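Local atomic coordinates of pngf-ii (Elizabethkingia meningoseptica, PDB entry 4R4X), a protein that releases N-linked glycans from glycoproteins as a peptide:N-glycosidase, hydrolysing the bond between asparagine and the innermost sugar. Residues S29-F35 with V50-K56; Y115-V121 with D131-V135; Q2-Y8 with A148-I154; Q62-L66 with Y176-I180. All coordinates share one frame; numbering follows the deposited sequence. Where two conformers were deposited one is given.

In the fold
From the N terminus, 2-8 opens the long loop that contact 3 closes when 148-154 returns alongside it. Contact 1, joining the neighbouring strands 31-36 and 48-54, is nested inside that loop. So is contact 2, a hairpin end between 115-121 and 131-135, which follows contact 1 in series. Contact 4 opens at 62-66, on the strand next to 48-54, and closes at helix 173-182; it encloses contact 2 and crosses contact 3. Together they tie the start and the end of the N-terminal region to its largely antiparallel strands, with helix 173-182 packed against 59-65, consistent with this region's relation to the LolA/LolB clan.

Contact 1: S29-F35 with V50-K56; sequences SDKTLLF and VNEINRK. With ZN (zinc ion), chain B.
L33 packs its CD1 methyl against both V50 and E52: it lies 3.3 Å from V50 CG1, tighter than usual van der Waals contact, and also reaches the carboxylate at E52 OE2. The leucine gets there with CG swung opposite its backbone N (chi1 168°), and its other methyl, CD2, sits over one face of the F35 ring, toward the rim. V50 CG2 comes in near the plane of that ring and touches F35 CB at 3.5 Å. The backbones pair in an antiparallel ladder. T32 faces I53 and L34 faces N51 in hydrogen-bonded pairs, with T32 N donating to I53 O at 3.0 Å and I53 N returning the bond to T32 O. K31, L33, E52 and N54 share one face of the sheet, and there E52 stretches beyond CG (chi2 -165°) to present both oxygens to zinc, OE1 at 2.3 Å and OE2 at 2.5 Å; D159 also binds the metal. Past the strands the pairing continues through R55 N, which reaches D30 O at 2.8 Å from well above the carbonyl plane. N54 OD1 accepts from K56 N in an Asx turn, and K56 folds back toward D30, its NZ forming a long, weak salt bridge with OD1. On the opposite face, I53 CG2 lies over the R55 guanidinium, which hydrogen-bonds Q130. Chelation through both oxygens fixes the rotation of the E52 carboxylate, and the leucine methyl beside OE2 probably adds to this; the zinc would offset its negative charge.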
# COMPACT_ATOMS: atom_id res chain seq x y z
N SER A 29 15.99 24.58 36.42
CA SER A 29 16.88 23.55 36.96
C SER A 29 16.24 22.17 37.15
O SER A 29 16.97 21.21 37.35
CB SER A 29 17.51 24.02 38.27
OG SER A 29 16.52 24.22 39.26
N ASP A 30 14.92 22.07 37.08
CA ASP A 30 14.20 20.79 37.29
C ASP A 30 13.77 20.07 36.00
O ASP A 30 13.81 18.85 35.93
CB ASP A 30 12.94 21.00 38.13
CG ASP A 30 13.23 21.59 39.50
OD1 ASP A 30 14.06 21.00 40.23
OD2 ASP A 30 12.64 22.63 39.84
N LYS A 31 13.34 20.84 35.00
CA LYS A 31 12.70 20.32 33.78
C LYS A 31 13.07 21.19 32.59
O LYS A 31 13.16 22.41 32.74
CB LYS A 31 11.18 20.39 33.90
CG LYS A 31 10.55 19.55 34.99
CD LYS A 31 10.37 18.12 34.52
CE LYS A 31 10.28 17.16 35.69
NZ LYS A 31 9.77 15.88 35.14
N THR A 32 13.22 20.60 31.41
CA THR A 32 13.24 21.39 30.18
C THR A 32 12.33 20.81 29.10
O THR A 32 12.17 19.58 28.98
CB THR A 32 14.66 21.72 29.61
OG1 THR A 32 14.91 21.09 28.34
CG2 THR A 32 15.70 21.40 30.55
N LEU A 33 11.71 21.72 28.37
CA LEU A 33 10.75 21.41 27.32
C LEU A 33 11.31 21.92 26.00
O LEU A 33 11.79 23.04 25.94
CB LEU A 33 9.41 22.06 27.65
CG LEU A 33 8.39 22.06 26.50
CD1 LEU A 33 7.87 20.65 26.37
CD2 LEU A 33 7.27 23.05 26.76
N LEU A 34 11.31 21.07 24.97
CA LEU A 34 11.78 21.46 23.67
C LEU A 34 10.68 21.30 22.63
O LEU A 34 10.12 20.21 22.42
CB LEU A 34 13.03 20.65 23.28
CG LEU A 34 13.54 20.81 21.85
CD1 LEU A 34 13.95 22.24 21.52
CD2 LEU A 34 14.70 19.84 21.61
N PHE A 35 10.34 22.41 22.00
CA PHE A 35 9.32 22.41 20.99
C PHE A 35 9.58 23.53 19.98
O PHE A 35 10.75 23.82 19.64
CB PHE A 35 7.88 22.35 21.62
CG PHE A 35 7.45 23.56 22.46
CD1 PHE A 35 8.30 24.60 22.79
CD2 PHE A 35 6.15 23.59 22.96
CE1 PHE A 35 7.84 25.67 23.58
CE2 PHE A 35 5.69 24.64 23.74
CZ PHE A 35 6.53 25.70 24.04
N VAL A 50 7.23 16.66 20.82
CA VAL A 50 7.84 17.50 21.83
C VAL A 50 8.78 16.63 22.66
O VAL A 50 8.55 15.43 22.82
CB VAL A 50 6.68 18.09 22.69
CG1 VAL A 50 7.08 18.33 24.12
CG2 VAL A 50 6.12 19.34 22.03
N ASN A 51 9.83 17.23 23.22
CA ASN A 51 10.73 16.52 24.11
C ASN A 51 10.74 17.18 25.51
O ASN A 51 10.61 18.39 25.63
CB ASN A 51 12.10 16.52 23.44
CG ASN A 51 13.15 15.80 24.25
OD1 ASN A 51 13.39 14.60 24.04
ND2 ASN A 51 13.80 16.51 25.14
N GLU A 52 10.84 16.39 26.57
CA GLU A 52 10.99 16.92 27.92
C GLU A 52 12.04 16.12 28.65
O GLU A 52 12.09 14.90 28.53
CB GLU A 52 9.69 16.88 28.70
CG GLU A 52 8.59 17.77 28.14
CD GLU A 52 7.44 18.00 29.11
OE1 GLU A 52 7.29 17.22 30.07
OE2 GLU A 52 6.68 18.98 28.91
N ILE A 53 12.88 16.83 29.41
CA ILE A 53 13.94 16.21 30.16
C ILE A 53 13.71 16.51 31.62
O ILE A 53 13.52 17.66 31.97
CB ILE A 53 15.32 16.78 29.78
CG1 ILE A 53 15.57 16.50 28.30
CG2 ILE A 53 16.40 16.20 30.68
CD1 ILE A 53 16.93 16.90 27.78
N ASN A 54 13.74 15.46 32.44
CA ASN A 54 13.67 15.56 33.88
C ASN A 54 15.10 15.69 34.36
O ASN A 54 15.89 14.78 34.19
CB ASN A 54 13.02 14.30 34.46
CG ASN A 54 12.95 14.33 35.98
OD1 ASN A 54 13.70 15.05 36.64
ND2 ASN A 54 12.04 13.55 36.54
N ARG A 55 15.45 16.85 34.90
CA ARG A 55 16.85 17.13 35.21
C ARG A 55 17.32 16.43 36.50
O ARG A 55 18.51 16.34 36.74
CB ARG A 55 17.09 18.64 35.29
CG ARG A 55 16.91 19.37 33.97
CD ARG A 55 17.99 19.01 32.95
NE ARG A 55 17.75 19.68 31.67
CZ ARG A 55 18.47 19.44 30.56
NH1 ARG A 55 19.50 18.60 30.56
NH2 ARG A 55 18.20 20.09 29.45
N LYS A 56 16.38 15.91 37.29
CA LYS A 56 16.73 15.16 38.52
C LYS A 56 17.38 13.82 38.19
O LYS A 56 18.33 13.39 38.84
CB LYS A 56 15.49 14.90 39.39
CG LYS A 56 15.12 15.99 40.40
CD LYS A 56 15.22 17.42 39.87
CE LYS A 56 16.54 18.07 40.27
NZ LYS A 56 16.93 19.24 39.43
ZN ZN B . 6.22 18.72 31.37

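Contact 2: Y115-V121 with D131-V135; sequences YTNDLKV and DLGLV
A long-looped antiparallel hairpin joins strands 109-116 and 134-140, and this contact is its looped end, where Y115 meets L132 and T116 pairs with L134. T116 N and L134 O bond at 2.8 Å, and L134 N gives the return bond to T116 O. Turned between its backbone N and carbonyl carbon (chi1 62°), the Y115 side chain lays its ring against L132. L132 CB stands 3.8 Å from the ring centroid, only 4° off the normal, in a CH-pi contact, while L132 CD1 touches Y115 CE1 at 3.8 Å. N117 comes to the edge of the same ring in its plane. Its ND2 donates to L132 O at 3.1 Å, lying in the carbonyl plane, with the acceptor close to the plane of the amide. T116 OG1 receives D118 N at 2.9 Å, an ST turn, and is also hydrogen-bonded to N98 O, which ties the turn to strand 97-106. On the far face L134 CD2 meets L119 CD1 at 4.0 Å, alongside V121. The N117 amide thus extends the backbone ladder by one side-chain bond, and with the leucine over the tyrosine face it probably steadies the loop just where regular pairing stops.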
# COMPACT_ATOMS: atom_id res chain seq x y z
N TYR A 115 27.90 26.16 24.20
CA TYR A 115 27.01 26.12 25.36
C TYR A 115 27.51 27.01 26.48
O TYR A 115 28.72 27.21 26.64
CB TYR A 115 26.87 24.69 25.88
CG TYR A 115 28.19 24.07 26.36
CD1 TYR A 115 29.06 23.44 25.47
CD2 TYR A 115 28.59 24.16 27.70
CE1 TYR A 115 30.26 22.89 25.90
CE2 TYR A 115 29.79 23.61 28.14
CZ TYR A 115 30.62 22.98 27.24
OH TYR A 115 31.81 22.43 27.66
N THR A 116 26.56 27.53 27.26
CA THR A 116 26.88 28.29 28.46
C THR A 116 26.43 27.60 29.73
O THR A 116 25.41 26.90 29.76
CB THR A 116 26.23 29.70 28.45
OG1 THR A 116 26.67 30.44 29.59
CG2 THR A 116 24.73 29.62 28.48
N ASN A 117 27.17 27.85 30.82
CA ASN A 117 26.69 27.47 32.14
C ASN A 117 26.41 28.65 33.03
O ASN A 117 26.18 28.49 34.23
CB ASN A 117 27.65 26.48 32.77
CG ASN A 117 27.44 25.07 32.23
OD1 ASN A 117 26.39 24.47 32.44
ND2 ASN A 117 28.39 24.58 31.50
N ASP A 118 26.31 29.83 32.42
CA ASP A 118 26.10 31.09 33.14
C ASP A 118 24.80 31.10 33.96
O ASP A 118 24.73 31.73 35.01
CB ASP A 118 26.09 32.28 32.17
CG ASP A 118 27.50 32.65 31.62
OD1 ASP A 118 28.46 31.86 31.75
OD2 ASP A 118 27.62 33.75 31.02
N LEU A 119 23.77 30.43 33.45
CA LEU A 119 22.44 30.51 34.05
C LEU A 119 22.07 29.31 34.92
O LEU A 119 20.93 29.24 35.40
CB LEU A 119 21.37 30.67 32.95
CG LEU A 119 21.43 31.92 32.08
CD1 LEU A 119 20.48 31.81 30.90
CD2 LEU A 119 21.13 33.17 32.88
N LYS A 120 22.98 28.37 35.12
CA LYS A 120 22.71 27.19 35.96
C LYS A 120 21.41 26.47 35.52
O LYS A 120 20.61 26.01 36.35
CB LYS A 120 22.64 27.56 37.45
CG LYS A 120 23.91 28.22 37.99
CD LYS A 120 23.80 29.74 37.99
CE LYS A 120 25.15 30.42 38.19
NZ LYS A 120 25.75 30.12 39.52
N VAL A 121 21.21 26.43 34.20
CA VAL A 121 20.19 25.62 33.57
C VAL A 121 20.81 25.03 32.31
O VAL A 121 21.86 25.50 31.83
CB VAL A 121 18.92 26.40 33.19
CG1 VAL A 121 18.26 27.04 34.42
CG2 VAL A 121 19.21 27.43 32.11
N ASP A 131 23.27 17.70 28.17
CA ASP A 131 23.89 17.59 29.49
C ASP A 131 25.12 18.47 29.69
O ASP A 131 25.65 18.48 30.78
CB ASP A 131 24.24 16.15 29.83
CG ASP A 131 24.33 15.92 31.32
OD1 ASP A 131 23.49 16.47 32.08
OD2 ASP A 131 25.26 15.23 31.74
N LEU A 132 25.57 19.20 28.66
CA LEU A 132 26.79 20.04 28.80
C LEU A 132 26.52 21.39 29.45
O LEU A 132 27.39 21.96 30.12
CB LEU A 132 27.43 20.31 27.44
CG LEU A 132 27.97 19.11 26.65
CD1 LEU A 132 28.44 19.58 25.28
CD2 LEU A 132 29.08 18.40 27.40
N GLY A 133 25.32 21.91 29.21
CA GLY A 133 24.96 23.25 29.61
C GLY A 133 23.76 23.67 28.80
O GLY A 133 22.99 22.82 28.34
N LEU A 134 23.58 24.98 28.66
CA LEU A 134 22.56 25.55 27.78
C LEU A 134 23.18 25.82 26.42
O LEU A 134 24.02 26.72 26.27
CB LEU A 134 21.97 26.82 28.39
CG LEU A 134 21.05 27.62 27.46
CD1 LEU A 134 19.84 26.80 27.01
CD2 LEU A 134 20.64 28.88 28.19
N VAL A 135 22.78 25.03 25.43
CA VAL A 135 23.32 25.13 24.08
C VAL A 135 22.71 26.33 23.39
O VAL A 135 21.49 26.38 23.21
CB VAL A 135 23.06 23.84 23.28
CG1 VAL A 135 23.52 23.99 21.84
CG2 VAL A 135 23.75 22.65 23.93

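Contact 3: Q2-Y8 with A148-I154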
# COMPACT_ATOMS: atom_id res chain seq x y z
N GLN A 2 14.59 29.75 38.53
CA GLN A 2 14.14 30.61 37.45
C GLN A 2 14.00 29.82 36.15
O GLN A 2 14.86 28.98 35.82
CB GLN A 2 15.12 31.76 37.24
CG GLN A 2 14.79 32.68 36.07
CD GLN A 2 13.60 33.58 36.35
OE1 GLN A 2 13.60 34.30 37.34
NE2 GLN A 2 12.58 33.55 35.47
N THR A 3 12.91 30.09 35.45
CA THR A 3 12.64 29.52 34.14
C THR A 3 13.02 30.47 33.03
O THR A 3 12.72 31.67 33.09
CB THR A 3 11.15 29.15 34.03
OG1 THR A 3 10.88 28.16 35.00
CG2 THR A 3 10.81 28.61 32.65
N TYR A 4 13.65 29.93 31.98
CA TYR A 4 14.03 30.73 30.81
C TYR A 4 13.44 30.17 29.54
O TYR A 4 13.29 28.97 29.39
CB TYR A 4 15.54 30.79 30.64
CG TYR A 4 16.26 31.39 31.82
CD1 TYR A 4 16.66 30.59 32.86
CD2 TYR A 4 16.55 32.75 31.87
CE1 TYR A 4 17.32 31.11 33.95
CE2 TYR A 4 17.21 33.29 32.97
CZ TYR A 4 17.59 32.46 34.00
OH TYR A 4 18.24 32.94 35.11
N GLU A 5 13.17 31.05 28.59
CA GLU A 5 12.69 30.67 27.27
C GLU A 5 13.71 31.12 26.26
O GLU A 5 14.02 32.31 26.19
CB GLU A 5 11.37 31.37 27.01
CG GLU A 5 10.83 31.21 25.61
CD GLU A 5 9.30 31.35 25.57
OE1 GLU A 5 8.70 31.52 26.66
OE2 GLU A 5 8.72 31.28 24.48
N ILE A 6 14.26 30.18 25.50
CA ILE A 6 15.24 30.48 24.48
C ILE A 6 14.68 30.20 23.10
O ILE A 6 14.13 29.11 22.84
CB ILE A 6 16.52 29.64 24.66
CG1 ILE A 6 17.08 29.82 26.09
CG2 ILE A 6 17.56 30.05 23.61
CD1 ILE A 6 16.54 28.84 27.10
N THR A 7 14.79 31.18 22.22
CA THR A 7 14.25 31.12 20.89
C THR A 7 15.38 31.09 19.90
O THR A 7 16.33 31.84 20.03
CB THR A 7 13.38 32.35 20.60
OG1 THR A 7 12.38 32.44 21.63
CG2 THR A 7 12.73 32.23 19.22
N TYR A 8 15.27 30.20 18.92
CA TYR A 8 16.38 29.92 18.01
C TYR A 8 16.04 30.26 16.57
O TYR A 8 14.87 30.31 16.18
CB TYR A 8 16.78 28.44 18.06
CG TYR A 8 17.32 27.99 19.39
CD1 TYR A 8 16.48 27.49 20.37
CD2 TYR A 8 18.68 28.03 19.66
CE1 TYR A 8 16.97 27.06 21.59
CE2 TYR A 8 19.19 27.61 20.89
CZ TYR A 8 18.33 27.12 21.85
OH TYR A 8 18.81 26.69 23.07
N ALA A 148 20.63 30.81 19.02
CA ALA A 148 19.68 31.56 19.85
C ALA A 148 19.64 33.04 19.44
O ALA A 148 20.68 33.62 19.12
CB ALA A 148 20.08 31.44 21.31
N THR A 149 18.43 33.61 19.39
CA THR A 149 18.22 35.04 19.12
C THR A 149 17.71 35.78 20.37
O THR A 149 17.83 36.99 20.46
CB THR A 149 17.19 35.23 17.99
OG1 THR A 149 16.09 34.37 18.22
CG2 THR A 149 17.80 34.89 16.66
N SER A 150 17.15 35.05 21.34
CA SER A 150 16.78 35.66 22.61
C SER A 150 16.75 34.63 23.71
O SER A 150 16.45 33.47 23.46
CB SER A 150 15.42 36.37 22.52
OG SER A 150 14.42 35.47 22.10
N VAL A 151 17.09 35.09 24.92
CA VAL A 151 16.98 34.32 26.14
C VAL A 151 16.22 35.22 27.12
O VAL A 151 16.72 36.29 27.48
CB VAL A 151 18.38 33.97 26.72
CG1 VAL A 151 18.24 33.24 28.04
CG2 VAL A 151 19.17 33.14 25.71
N LYS A 152 15.02 34.81 27.52
CA LYS A 152 14.17 35.62 28.41
C LYS A 152 13.72 34.84 29.63
O LYS A 152 13.43 33.65 29.52
CB LYS A 152 12.90 36.09 27.72
CG LYS A 152 12.99 36.47 26.26
CD LYS A 152 11.57 36.76 25.77
CE LYS A 152 11.48 36.91 24.25
NZ LYS A 152 11.88 38.28 23.82
N LYS A 153 13.63 35.53 30.77
CA LYS A 153 13.05 34.99 31.99
C LYS A 153 11.53 34.92 31.88
O LYS A 153 10.91 35.85 31.38
CB LYS A 153 13.38 35.90 33.18
CG LYS A 153 14.85 35.91 33.55
CD LYS A 153 15.13 36.73 34.80
CE LYS A 153 16.61 37.07 34.84
NZ LYS A 153 17.06 37.52 36.18
N ILE A 154 10.93 33.83 32.38
CA ILE A 154 9.48 33.72 32.44
C ILE A 154 9.04 33.16 33.78
O ILE A 154 9.85 32.58 34.51
CB ILE A 154 8.88 32.89 31.28
CG1 ILE A 154 9.36 31.44 31.32
CG2 ILE A 154 9.25 33.52 29.94
CD1 ILE A 154 8.70 30.54 30.29
O HOH W 1 10.43 31.18 36.60
O HOH W 2 13.17 33.63 24.00
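Y4 and K153 lie side by side and point the same way, the extended lysine running beside the tyrosine with CG 3.6 Å from Y4 CE2. Q2 crosses that lysine at about a right angle, its NE2 packed on K153 CB. The same nitrogen donates to T3 O at 3.0 Å, almost straight, while I154 N reaches T3 O from the opposite face of the carbonyl plane; two bonds therefore grip one oxygen. I154 CG1, wedged between its own N and carbonyl carbon (chi1 63°), presses on T3 CG2 at a tight 3.4 Å. The I6 and V151 side chains also lie side by side, I6 CG1 3.9 Å from V151 CG2, and A148 CB touches both I6 CG2 and Y8 CE2. T149 and S150 both oppose T7 in a classic beta bulge: T149 N bonds T7 O at 2.8 Å, and T7 N bonds S150 O at 3.1 Å. One water bridges E5 O, T7 OG1 and S150 OG. Strand 3-12 lies between 23-27 and 144-154, with I6 and Y8 packed on L134, the Y8 hydroxyl bonded to V135 O, E5 salt-bridged to K40, and A148 backbone-bonded to L136 of strand 134-140.

Contact 4: Q62-L66 with Y176-I180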
# COMPACT_ATOMS: atom_id res chain seq x y z
N GLN A 62 10.02 11.62 25.02
CA GLN A 62 9.61 12.07 23.73
C GLN A 62 8.12 11.82 23.60
O GLN A 62 7.65 10.72 23.84
CB GLN A 62 10.38 11.30 22.65
CG GLN A 62 10.32 11.94 21.29
CD GLN A 62 11.16 13.19 21.16
OE1 GLN A 62 12.10 13.43 21.91
NE2 GLN A 62 10.82 14.00 20.16
N PHE A 63 7.38 12.84 23.18
CA PHE A 63 5.93 12.79 23.07
C PHE A 63 5.55 13.04 21.62
O PHE A 63 6.04 13.98 21.03
CB PHE A 63 5.27 13.90 23.90
CG PHE A 63 5.58 13.85 25.35
CD1 PHE A 63 6.72 14.47 25.85
CD2 PHE A 63 4.73 13.19 26.24
CE1 PHE A 63 6.99 14.43 27.22
CE2 PHE A 63 5.02 13.15 27.60
CZ PHE A 63 6.15 13.77 28.09
N ALA A 64 4.62 12.24 21.11
CA ALA A 64 4.09 12.42 19.77
C ALA A 64 2.59 12.67 19.84
O ALA A 64 1.85 11.88 20.41
CB ALA A 64 4.38 11.18 18.92
N PHE A 65 2.16 13.78 19.25
CA PHE A 65 0.77 14.17 19.24
C PHE A 65 0.22 13.65 17.91
O PHE A 65 0.61 14.12 16.88
CB PHE A 65 0.64 15.69 19.32
CG PHE A 65 1.07 16.26 20.65
CD1 PHE A 65 2.37 16.09 21.12
CD2 PHE A 65 0.17 16.99 21.42
CE1 PHE A 65 2.76 16.62 22.35
CE2 PHE A 65 0.56 17.53 22.65
CZ PHE A 65 1.86 17.34 23.11
N LEU A 66 -0.64 12.65 17.97
CA LEU A 66 -1.01 11.90 16.75
C LEU A 66 -2.25 12.45 16.13
O LEU A 66 -2.41 12.46 14.89
CB LEU A 66 -1.21 10.43 17.08
CG LEU A 66 -0.00 9.76 17.72
CD1 LEU A 66 -0.31 8.29 17.90
CD2 LEU A 66 1.24 9.96 16.87
N TYR A 176 6.47 3.36 19.29
CA TYR A 176 6.33 4.82 19.24
C TYR A 176 6.45 5.33 17.78
O TYR A 176 5.57 6.03 17.27
CB TYR A 176 7.39 5.44 20.17
CG TYR A 176 7.45 6.93 20.14
CD1 TYR A 176 6.62 7.70 20.96
CD2 TYR A 176 8.37 7.59 19.34
CE1 TYR A 176 6.67 9.08 20.94
CE2 TYR A 176 8.44 8.97 19.33
CZ TYR A 176 7.59 9.70 20.13
OH TYR A 176 7.65 11.04 20.07
N LYS A 177 7.54 4.93 17.11
CA LYS A 177 7.80 5.38 15.74
C LYS A 177 6.76 4.85 14.78
O LYS A 177 6.32 5.56 13.87
CB LYS A 177 9.19 4.92 15.28
CG LYS A 177 10.36 5.53 16.04
CD LYS A 177 10.51 7.00 15.74
CE LYS A 177 11.80 7.55 16.33
NZ LYS A 177 12.03 8.90 15.79
N ASP A 178 6.37 3.59 14.99
CA ASP A 178 5.37 2.92 14.15
C ASP A 178 4.04 3.65 14.20
O ASP A 178 3.38 3.84 13.17
CB ASP A 178 5.19 1.47 14.62
CG ASP A 178 4.29 0.66 13.69
OD1 ASP A 178 4.68 0.41 12.52
OD2 ASP A 178 3.20 0.23 14.14
N MSE A 179 3.65 4.08 15.40
CA MSE A 179 2.38 4.78 15.57
C MSE A 179 2.42 6.14 14.93
O MSE A 179 1.43 6.57 14.32
CB MSE A 179 1.98 4.84 17.05
CG MSE A 179 1.61 3.42 17.47
SE MSE A 179 1.11 3.38 19.37
CE MSE A 179 -0.63 4.30 19.22
N ILE A 180 3.55 6.83 15.02
CA ILE A 180 3.71 8.10 14.29
C ILE A 180 3.53 7.85 12.78
O ILE A 180 2.77 8.57 12.10
CB ILE A 180 5.10 8.74 14.53
CG1 ILE A 180 5.24 9.24 15.97
CG2 ILE A 180 5.33 9.92 13.57
CD1 ILE A 180 6.64 9.70 16.31
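Y176 pushes its hydroxyl end from the helix into the backbone of strand 62-65, and Q62, F63 and A64 receive it. OH lies 3.1 Å from Q62 CG and 3.3 Å from F63 C, which sits at the edge of the ring, near its plane. A64 N is also close to OH, but the angle is poor for a hydrogen bond, so packing alone joins the phenol to the strand. Q62 and Y176 cross at about a right angle, and the amide and ring planes stand 89° apart. A64 is the hub of the apolar part: its CB meets Y176 CE1 at 3.7 Å and I180 CG1 at 3.6 Å. One helical turn separates those two residues, as the I180 N to Y176 O bond reflects, and the spacing brings both side chains to the strand. L66 closes the contact at the C-terminal end of the strand, crossing I180 at about a right angle with L66 CD2 4.2 Å from I180 CG1.

In the second shell, E49 holds the polar ends together. Its OE1 is hydrogen-bonded to both Y176 OH and Q62 NE2, so one carboxylate oxygen gives both atoms a partner and probably helps to position them. With CG directed opposite its backbone N (chi1 175°), Y176 brings its ring to that site. The axes of 62-65 and 176-180 approach to 9.6 Å at 20°; helix 173-182 also packs on V72 of adjoining strand 70-76 and on P47. F63 turns the other way, toward E52 of strand 48-54 and F163, on the zinc side of the sheet.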